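PDB 4QOL: catalase from Bacillus pumilus, which breaks down hydrogen peroxide to water and dioxygen at a buried heme and probably also oxidises phenolic substrates in a peroxidase-like way. Local coordinates for residues A[136-141]-A[278-283]; A[250-255]-A[301-306]; A[262-267]-A[290-295]. All blocks are in the same frame, centred on the assembly; numbering follows the deposited sequence.

Interaction 1 is wholly buried and lies between two loops near the heme, where oppositely charged side chains meet in a salt-bridge network. Interactions 2 and 3 are only partly buried, and both use strand 293-302: residues 290-295 pair at its start with strand 258-267, while residues 301-306 leave its end and meet the last turn of helix 242-253. Interaction 3 is built on backbone bonds, aromatic faces and one buried amide, and interaction 2 on an isoleucine, an asparagine and an exposed glutamate. Interactions 1 and 3 touch through Pro278 and Met266, whereas interactions 1 and 2 lie on opposite sides of the chain's centre, their own centres about 35 Å apart.

Interaction 1 of 3, residues A[136-141]-A[278-283]; sequences FIRDAL and PCDPTK
Arg138 lays its CB against the ring of Pro281, 3.8 Å from CD, and then turns its guanidinium to the carboxylate of Asp280. CG of Arg138 sits between the backbone N and the carbonyl carbon (chi1 62°), and a bend at chi3 brings the guanidinium edge to the acid. Arg138 NH2 meets Asp280 OD2 at 2.9 Å on its syn side, while NE gives a weak bond to OD1 at 3.3 Å. The guanidinium and carboxylate planes are 62° apart, so the pair is two-pronged but twisted.

Aspartate suits this place because its two oxygens can serve several donors at once. OD2 also takes Lys283 NZ, at 3.0 Å and from the face opposite to Arg138 NH2. OD1 accepts both Thr282 OG1 and Thr282 N from one face, the latter closing an Asx turn within the type I turn 280-283. Four firm bonds therefore fix the acid's rotation. Arg138 NH2 and Lys283 NZ, like charges only 3.9 Å apart, are probably tolerated because both pair with Asp280 and Asp421 also pairs with Arg138, while Lys283 reaches the carbonyls of Pro419 and Asn420.

Pro281 CG and Thr282 CG2 cover Ile137 O, which has no hydrogen-bond partner in the model. The whole is a buried salt-bridge network joining two loops of the catalase fold, with Arg138 two residues before Ala140 of the heme pocket.

Interaction 2 of 3, residues A[250-255]-A[301-306]; sequences RIEKGN and NRNPEN
Ile251 and Asn303 meet where the end of the helix approaches the chain leaving the strand, the branched side chain crossing the amide at a slant. CG2 of Ile251, anti to the backbone N, makes the closest approach, 3.5 Å from Asn303 ND2, and it also rests on the backbone between Asn301 and Arg302. The other branch ends in CD1, which lies 3.7 Å from Asn303 OD1. A beta-branched residue suits this place, since its two arms reach both ends of the amide, and Ala63 of strand 60-69 also packs on it.

Glu252 meets the same amide in a different way. A bend at chi2 (54°) brings its carboxylate back toward Asn303, where it lies nearly coplanar with the amide, the planes 20° apart. Asn303 ND2 gives a hydrogen bond of 2.9 Å to Glu252 OE2, which accepts through its anti lone pair and lies close to the amide plane of Asn303. The N-H...O angle is 146°, so the bond is somewhat bent.

Here a helix end meets a strand end. Helix 242-253 closes in a Schellman motif at Gly254, whose positive phi suits glycine, and strand 293-302 finishes in a classic beta bulge, with Asn301 and Arg302 both opposite Tyr64.

Asn303 ND2 is also bonded to the carbonyl of Tyr248, so this one amide nitrogen ties the chain after the strand to two points of the helix. A leucine here would probably leave Glu252 OE2 and the Tyr248 carbonyl without this donor and let the glutamate swing away from the loop. A water accepts from Asn303 N at 2.8 Å and gives a weak bond to Glu252 OE2, bridging carboxylate and backbone.

Interaction 3 of 3, residues A[262-267]-A[290-295]; sequences YVQLMP and YPLQKV
Val263 and Gln293 form the hydrogen-bonded pair of this antiparallel ladder: Val263 N gives to Gln293 O at 2.9 Å, and Gln293 N returns to Val263 O at 2.8 Å. Next to it, Tyr262 and Lys294 are a non-hydrogen-bonded pair. The extended Lys294 chain crosses the tyrosine at a slant, its CG over one ring face in a CH-pi contact, 4.3 Å from the centroid. A long aliphatic chain suits this place, lying over one face of the ring and still carrying its ammonium out to Glu70; the ring also has a cation-pi partner in Arg219. Val263 and Val295 meet at about a right angle through their methyl groups.

Farther along, toward Met266 and Tyr290, the contact is made by side chains. Met266 CE lies over the face of the Tyr290 ring, 3.5 Å above its plane and offset toward the rim. The bend at chi3 (-69°) turns that methyl in over the ring, with SD oblique in a Met-aromatic contact. Gln264 crosses the same tyrosine nearly at right angles and sends NE2 in plane to Tyr290 O, at 2.9 Å. Buried as this amide is, both its ends are used: OE1 bonds to His217 NE2, and NE2 also gives to Trp285 O. Asp270 bonds to Tyr290 OH, giving the ring a second hold.

Where the chains diverge, a water replaces direct pairing, accepting from Leu265 N and Gln293 NE2 and donating to Pro291 O at 2.6 Å. Strand 258-267 lies between strands 293-302 and 211-220 in the antiparallel beta-barrel of the catalase fold; Tyr216 and Val214 of the latter strand and Trp204 of strand 202-205 pack on Val263.

Interaction 1 of 3, residues A[136-141]-A[278-283]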
# COMPACT_ATOMS: atom_id res chain seq x y z
N PHE A 136 -9.42 30.45 -6.94
CA PHE A 136 -8.64 30.86 -8.13
C PHE A 136 -9.27 30.41 -9.46
O PHE A 136 -9.08 31.01 -10.48
CB PHE A 136 -7.25 30.18 -8.13
CG PHE A 136 -6.42 30.39 -6.91
CD1 PHE A 136 -6.52 29.50 -5.83
CD2 PHE A 136 -5.49 31.41 -6.87
CE1 PHE A 136 -5.72 29.63 -4.74
CE2 PHE A 136 -4.69 31.56 -5.75
CZ PHE A 136 -4.81 30.65 -4.69
N ILE A 137 -10.05 29.33 -9.39
CA ILE A 137 -10.55 28.60 -10.55
C ILE A 137 -11.99 28.20 -10.27
O ILE A 137 -12.43 28.30 -9.15
CB ILE A 137 -9.73 27.34 -10.88
CG1 ILE A 137 -9.60 26.39 -9.67
CG2 ILE A 137 -8.35 27.71 -11.43
CD1 ILE A 137 -9.08 25.02 -10.03
N ARG A 138 -12.72 27.81 -11.32
CA ARG A 138 -14.14 27.48 -11.18
C ARG A 138 -14.50 26.08 -11.71
O ARG A 138 -15.69 25.77 -11.81
CB ARG A 138 -15.00 28.56 -11.89
CG ARG A 138 -14.72 28.62 -13.38
CD ARG A 138 -15.75 29.45 -14.17
NE ARG A 138 -15.76 30.81 -13.77
CZ ARG A 138 -15.33 31.85 -14.49
NH1 ARG A 138 -14.58 31.68 -15.59
NH2 ARG A 138 -15.54 33.06 -14.00
N ASP A 139 -13.50 25.27 -12.10
CA ASP A 139 -13.75 23.95 -12.61
C ASP A 139 -12.67 23.05 -12.08
O ASP A 139 -11.49 23.31 -12.22
CB ASP A 139 -13.76 23.94 -14.18
CG ASP A 139 -14.29 22.63 -14.76
OD1 ASP A 139 -13.81 21.57 -14.32
OD2 ASP A 139 -15.25 22.64 -15.58
N ALA A 140 -13.08 21.95 -11.45
CA ALA A 140 -12.14 21.00 -10.86
C ALA A 140 -11.13 20.40 -11.81
O ALA A 140 -10.02 19.98 -11.38
CB ALA A 140 -12.96 19.89 -10.18
N LEU A 141 -11.42 20.41 -13.13
CA LEU A 141 -10.52 19.85 -14.09
C LEU A 141 -9.20 20.61 -14.04
O LEU A 141 -8.16 20.05 -14.40
CB LEU A 141 -11.10 19.86 -15.51
CG LEU A 141 -10.34 19.16 -16.61
CD1 LEU A 141 -10.13 17.69 -16.34
CD2 LEU A 141 -11.13 19.30 -17.91
N PRO A 278 -24.27 32.74 -9.60
CA PRO A 278 -24.15 32.68 -8.15
C PRO A 278 -23.39 31.41 -7.68
O PRO A 278 -22.98 31.38 -6.52
CB PRO A 278 -25.59 32.72 -7.66
CG PRO A 278 -26.37 32.30 -8.82
CD PRO A 278 -25.66 32.88 -10.00
N CYS A 279 -23.25 30.42 -8.56
CA CYS A 279 -22.52 29.18 -8.28
C CYS A 279 -21.13 29.16 -8.93
O CYS A 279 -20.48 28.10 -9.04
CB CYS A 279 -23.30 27.96 -8.71
SG CYS A 279 -24.84 27.73 -7.74
N ASP A 280 -20.64 30.34 -9.32
CA ASP A 280 -19.25 30.54 -9.68
C ASP A 280 -18.40 30.86 -8.43
O ASP A 280 -18.57 31.91 -7.84
CB ASP A 280 -19.17 31.76 -10.66
CG ASP A 280 -17.75 32.07 -11.15
OD1 ASP A 280 -16.77 31.43 -10.70
OD2 ASP A 280 -17.59 33.04 -11.97
N PRO A 281 -17.48 29.95 -8.01
CA PRO A 281 -16.76 30.15 -6.75
C PRO A 281 -15.62 31.20 -6.84
O PRO A 281 -14.98 31.42 -5.84
CB PRO A 281 -16.21 28.76 -6.46
CG PRO A 281 -15.91 28.22 -7.81
CD PRO A 281 -17.03 28.75 -8.72
N THR A 282 -15.47 31.86 -7.97
CA THR A 282 -14.67 33.06 -8.07
C THR A 282 -15.47 34.32 -7.71
O THR A 282 -14.93 35.42 -7.74
CB THR A 282 -14.04 33.29 -9.46
OG1 THR A 282 -15.08 33.61 -10.40
CG2 THR A 282 -13.22 32.12 -9.87
N LYS A 283 -16.75 34.16 -7.31
CA LYS A 283 -17.64 35.25 -6.96
C LYS A 283 -18.04 35.18 -5.49
O LYS A 283 -18.32 34.09 -4.97
CB LYS A 283 -18.95 35.19 -7.80
CG LYS A 283 -18.72 35.20 -9.28
CD LYS A 283 -18.25 36.57 -9.75
CE LYS A 283 -17.99 36.66 -11.24
NZ LYS A 283 -16.76 35.92 -11.63

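Interaction 2 of 3, residues A[250-255]-A[301-306]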
# COMPACT_ATOMS: atom_id res chain seq x y z
N ARG A 250 -3.43 28.45 23.31
CA ARG A 250 -4.74 29.06 23.67
C ARG A 250 -5.65 28.08 24.38
O ARG A 250 -6.22 28.36 25.43
CB ARG A 250 -5.51 29.51 22.44
CG ARG A 250 -5.02 30.75 21.81
CD ARG A 250 -5.73 31.03 20.48
NE ARG A 250 -5.06 32.11 19.77
CZ ARG A 250 -5.32 33.41 19.91
NH1 ARG A 250 -6.33 33.83 20.67
NH2 ARG A 250 -4.61 34.30 19.22
N ILE A 251 -5.78 26.89 23.78
CA ILE A 251 -6.65 25.90 24.32
C ILE A 251 -6.12 25.36 25.62
O ILE A 251 -6.89 25.15 26.59
CB ILE A 251 -6.88 24.79 23.29
CG1 ILE A 251 -7.73 25.37 22.16
CG2 ILE A 251 -7.56 23.57 23.94
CD1 ILE A 251 -7.91 24.45 20.96
N GLU A 252 -4.80 25.16 25.69
CA GLU A 252 -4.22 24.61 26.91
C GLU A 252 -4.42 25.58 28.09
O GLU A 252 -4.67 25.16 29.22
CB GLU A 252 -2.76 24.27 26.71
CG GLU A 252 -2.35 23.07 27.58
CD GLU A 252 -3.25 21.79 27.37
OE1 GLU A 252 -3.24 20.97 28.30
OE2 GLU A 252 -3.95 21.54 26.33
N LYS A 253 -4.40 26.86 27.78
CA LYS A 253 -4.63 27.95 28.78
C LYS A 253 -6.07 28.21 29.15
O LYS A 253 -6.33 28.90 30.15
CB LYS A 253 -4.12 29.27 28.20
CG LYS A 253 -2.86 29.81 28.87
CD LYS A 253 -1.62 29.83 27.97
CE LYS A 253 -1.38 31.16 27.26
NZ LYS A 253 -0.68 30.92 25.96
N GLY A 254 -7.00 27.69 28.37
CA GLY A 254 -8.40 27.92 28.63
C GLY A 254 -8.92 29.13 27.89
O GLY A 254 -10.08 29.56 28.12
N ASN A 255 -8.12 29.69 27.00
CA ASN A 255 -8.51 30.85 26.23
C ASN A 255 -9.09 30.35 24.90
O ASN A 255 -8.47 30.48 23.86
CB ASN A 255 -7.32 31.78 26.04
CG ASN A 255 -7.67 33.04 25.27
OD1 ASN A 255 -8.83 33.46 25.22
ND2 ASN A 255 -6.65 33.63 24.62
N ASN A 301 -12.25 23.85 22.27
CA ASN A 301 -11.92 23.78 23.70
C ASN A 301 -11.08 22.56 24.13
O ASN A 301 -10.87 22.34 25.32
CB ASN A 301 -13.19 23.86 24.53
CG ASN A 301 -14.13 22.69 24.29
OD1 ASN A 301 -13.79 21.72 23.64
ND2 ASN A 301 -15.35 22.80 24.80
N ARG A 302 -10.59 21.76 23.18
CA ARG A 302 -9.83 20.56 23.53
C ARG A 302 -8.76 20.24 22.46
O ARG A 302 -9.09 20.04 21.30
CB ARG A 302 -10.80 19.41 23.74
CG ARG A 302 -10.13 18.14 24.21
CD ARG A 302 -11.12 17.07 24.70
NE ARG A 302 -12.23 16.84 23.77
CZ ARG A 302 -12.34 15.84 22.89
NH1 ARG A 302 -11.43 14.92 22.74
NH2 ARG A 302 -13.43 15.78 22.13
N ASN A 303 -7.51 20.08 22.89
CA ASN A 303 -6.50 19.60 22.02
C ASN A 303 -6.63 18.06 21.87
O ASN A 303 -7.09 17.37 22.77
CB ASN A 303 -5.11 19.99 22.51
CG ASN A 303 -4.88 21.48 22.42
OD1 ASN A 303 -5.13 22.09 21.37
ND2 ASN A 303 -4.40 22.06 23.49
N PRO A 304 -6.21 17.53 20.72
CA PRO A 304 -6.18 16.06 20.58
C PRO A 304 -5.24 15.39 21.53
O PRO A 304 -4.26 16.02 22.06
CB PRO A 304 -5.72 15.83 19.13
CG PRO A 304 -6.01 17.16 18.45
CD PRO A 304 -5.72 18.20 19.50
N GLU A 305 -5.48 14.10 21.72
CA GLU A 305 -4.51 13.33 22.56
C GLU A 305 -3.28 12.88 21.81
O GLU A 305 -2.24 12.69 22.43
CB GLU A 305 -5.23 12.10 23.13
CG GLU A 305 -6.32 12.49 24.14
CD GLU A 305 -5.70 13.28 25.33
OE1 GLU A 305 -5.97 14.54 25.49
OE2 GLU A 305 -4.90 12.65 26.07
N ASN A 306 -3.41 12.67 20.49
CA ASN A 306 -2.25 12.21 19.69
C ASN A 306 -2.36 12.85 18.30
O ASN A 306 -3.38 12.75 17.62
CB ASN A 306 -2.21 10.70 19.57
CG ASN A 306 -1.03 10.21 18.76
OD1 ASN A 306 -1.12 9.98 17.54
ND2 ASN A 306 0.09 9.97 19.45
O HOH W 1 -6.97 20.14 25.67

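Interaction 3 of 3, residues A[262-267]-A[290-295]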
# COMPACT_ATOMS: atom_id res chain seq x y z
N TYR A 262 -22.42 32.60 10.28
CA TYR A 262 -23.43 33.35 9.57
C TYR A 262 -23.67 32.70 8.23
O TYR A 262 -22.77 32.13 7.63
CB TYR A 262 -22.98 34.77 9.31
CG TYR A 262 -22.91 35.63 10.54
CD1 TYR A 262 -21.80 35.58 11.34
CD2 TYR A 262 -23.99 36.43 10.93
CE1 TYR A 262 -21.72 36.32 12.52
CE2 TYR A 262 -23.91 37.18 12.10
CZ TYR A 262 -22.74 37.14 12.86
OH TYR A 262 -22.68 37.90 14.03
N VAL A 263 -24.90 32.79 7.74
CA VAL A 263 -25.21 32.41 6.37
C VAL A 263 -25.80 33.56 5.58
O VAL A 263 -26.39 34.48 6.13
CB VAL A 263 -26.14 31.19 6.27
CG1 VAL A 263 -25.42 29.98 6.85
CG2 VAL A 263 -27.46 31.43 6.98
N GLN A 264 -25.64 33.47 4.26
CA GLN A 264 -26.47 34.23 3.32
C GLN A 264 -27.36 33.28 2.56
O GLN A 264 -26.95 32.16 2.23
CB GLN A 264 -25.56 34.95 2.30
CG GLN A 264 -24.59 35.97 2.83
CD GLN A 264 -23.60 36.43 1.77
OE1 GLN A 264 -22.67 35.72 1.42
NE2 GLN A 264 -23.82 37.64 1.23
N LEU A 265 -28.59 33.72 2.30
CA LEU A 265 -29.57 32.89 1.62
C LEU A 265 -30.05 33.62 0.36
O LEU A 265 -30.34 34.82 0.40
CB LEU A 265 -30.76 32.55 2.54
CG LEU A 265 -30.40 31.59 3.69
CD1 LEU A 265 -31.43 31.67 4.80
CD2 LEU A 265 -30.27 30.16 3.18
N MET A 266 -30.10 32.90 -0.76
CA MET A 266 -30.54 33.44 -2.06
C MET A 266 -31.58 32.51 -2.68
O MET A 266 -31.38 31.30 -2.73
CB MET A 266 -29.32 33.61 -2.97
CG MET A 266 -29.64 33.94 -4.40
SD MET A 266 -28.15 33.90 -5.46
CE MET A 266 -27.19 35.29 -4.93
N PRO A 267 -32.71 33.07 -3.15
CA PRO A 267 -33.60 32.25 -3.97
C PRO A 267 -32.95 31.69 -5.21
O PRO A 267 -32.20 32.38 -5.86
CB PRO A 267 -34.70 33.23 -4.41
CG PRO A 267 -34.56 34.44 -3.57
CD PRO A 267 -33.17 34.45 -2.97
N TYR A 290 -27.80 40.44 0.17
CA TYR A 290 -28.03 39.13 0.81
C TYR A 290 -27.37 39.20 2.18
O TYR A 290 -26.20 38.81 2.35
CB TYR A 290 -27.42 38.00 -0.04
CG TYR A 290 -27.98 38.00 -1.43
CD1 TYR A 290 -29.23 37.49 -1.67
CD2 TYR A 290 -27.29 38.60 -2.49
CE1 TYR A 290 -29.80 37.50 -2.96
CE2 TYR A 290 -27.83 38.61 -3.78
CZ TYR A 290 -29.09 38.12 -4.00
OH TYR A 290 -29.64 38.14 -5.26
N PRO A 291 -28.08 39.74 3.15
CA PRO A 291 -27.46 39.99 4.42
C PRO A 291 -27.03 38.75 5.17
O PRO A 291 -27.64 37.69 5.08
CB PRO A 291 -28.53 40.76 5.22
CG PRO A 291 -29.49 41.23 4.19
CD PRO A 291 -29.48 40.21 3.11
N LEU A 292 -26.02 38.93 6.02
CA LEU A 292 -25.58 37.86 6.90
C LEU A 292 -26.57 37.60 8.01
O LEU A 292 -27.06 38.55 8.65
CB LEU A 292 -24.23 38.17 7.50
CG LEU A 292 -23.16 38.49 6.49
CD1 LEU A 292 -22.01 39.27 7.12
CD2 LEU A 292 -22.65 37.23 5.88
N GLN A 293 -26.89 36.33 8.21
CA GLN A 293 -27.89 35.89 9.17
C GLN A 293 -27.19 34.98 10.16
O GLN A 293 -26.61 33.98 9.74
CB GLN A 293 -29.02 35.14 8.46
CG GLN A 293 -29.71 35.97 7.40
CD GLN A 293 -30.98 35.35 6.96
OE1 GLN A 293 -31.80 34.94 7.80
NE2 GLN A 293 -31.18 35.28 5.66
N LYS A 294 -27.27 35.30 11.46
CA LYS A 294 -26.53 34.55 12.46
C LYS A 294 -27.16 33.18 12.70
O LYS A 294 -28.39 33.07 12.81
CB LYS A 294 -26.44 35.31 13.78
CG LYS A 294 -25.37 34.72 14.71
CD LYS A 294 -25.28 35.60 15.95
CE LYS A 294 -24.09 35.19 16.79
NZ LYS A 294 -24.19 35.82 18.10
N VAL A 295 -26.31 32.13 12.73
CA VAL A 295 -26.76 30.77 13.00
C VAL A 295 -26.40 30.30 14.39
O VAL A 295 -27.25 29.77 15.13
CB VAL A 295 -26.28 29.78 11.94
CG1 VAL A 295 -26.78 28.37 12.27
CG2 VAL A 295 -26.68 30.27 10.57
O HOH W 2 -29.29 36.31 3.54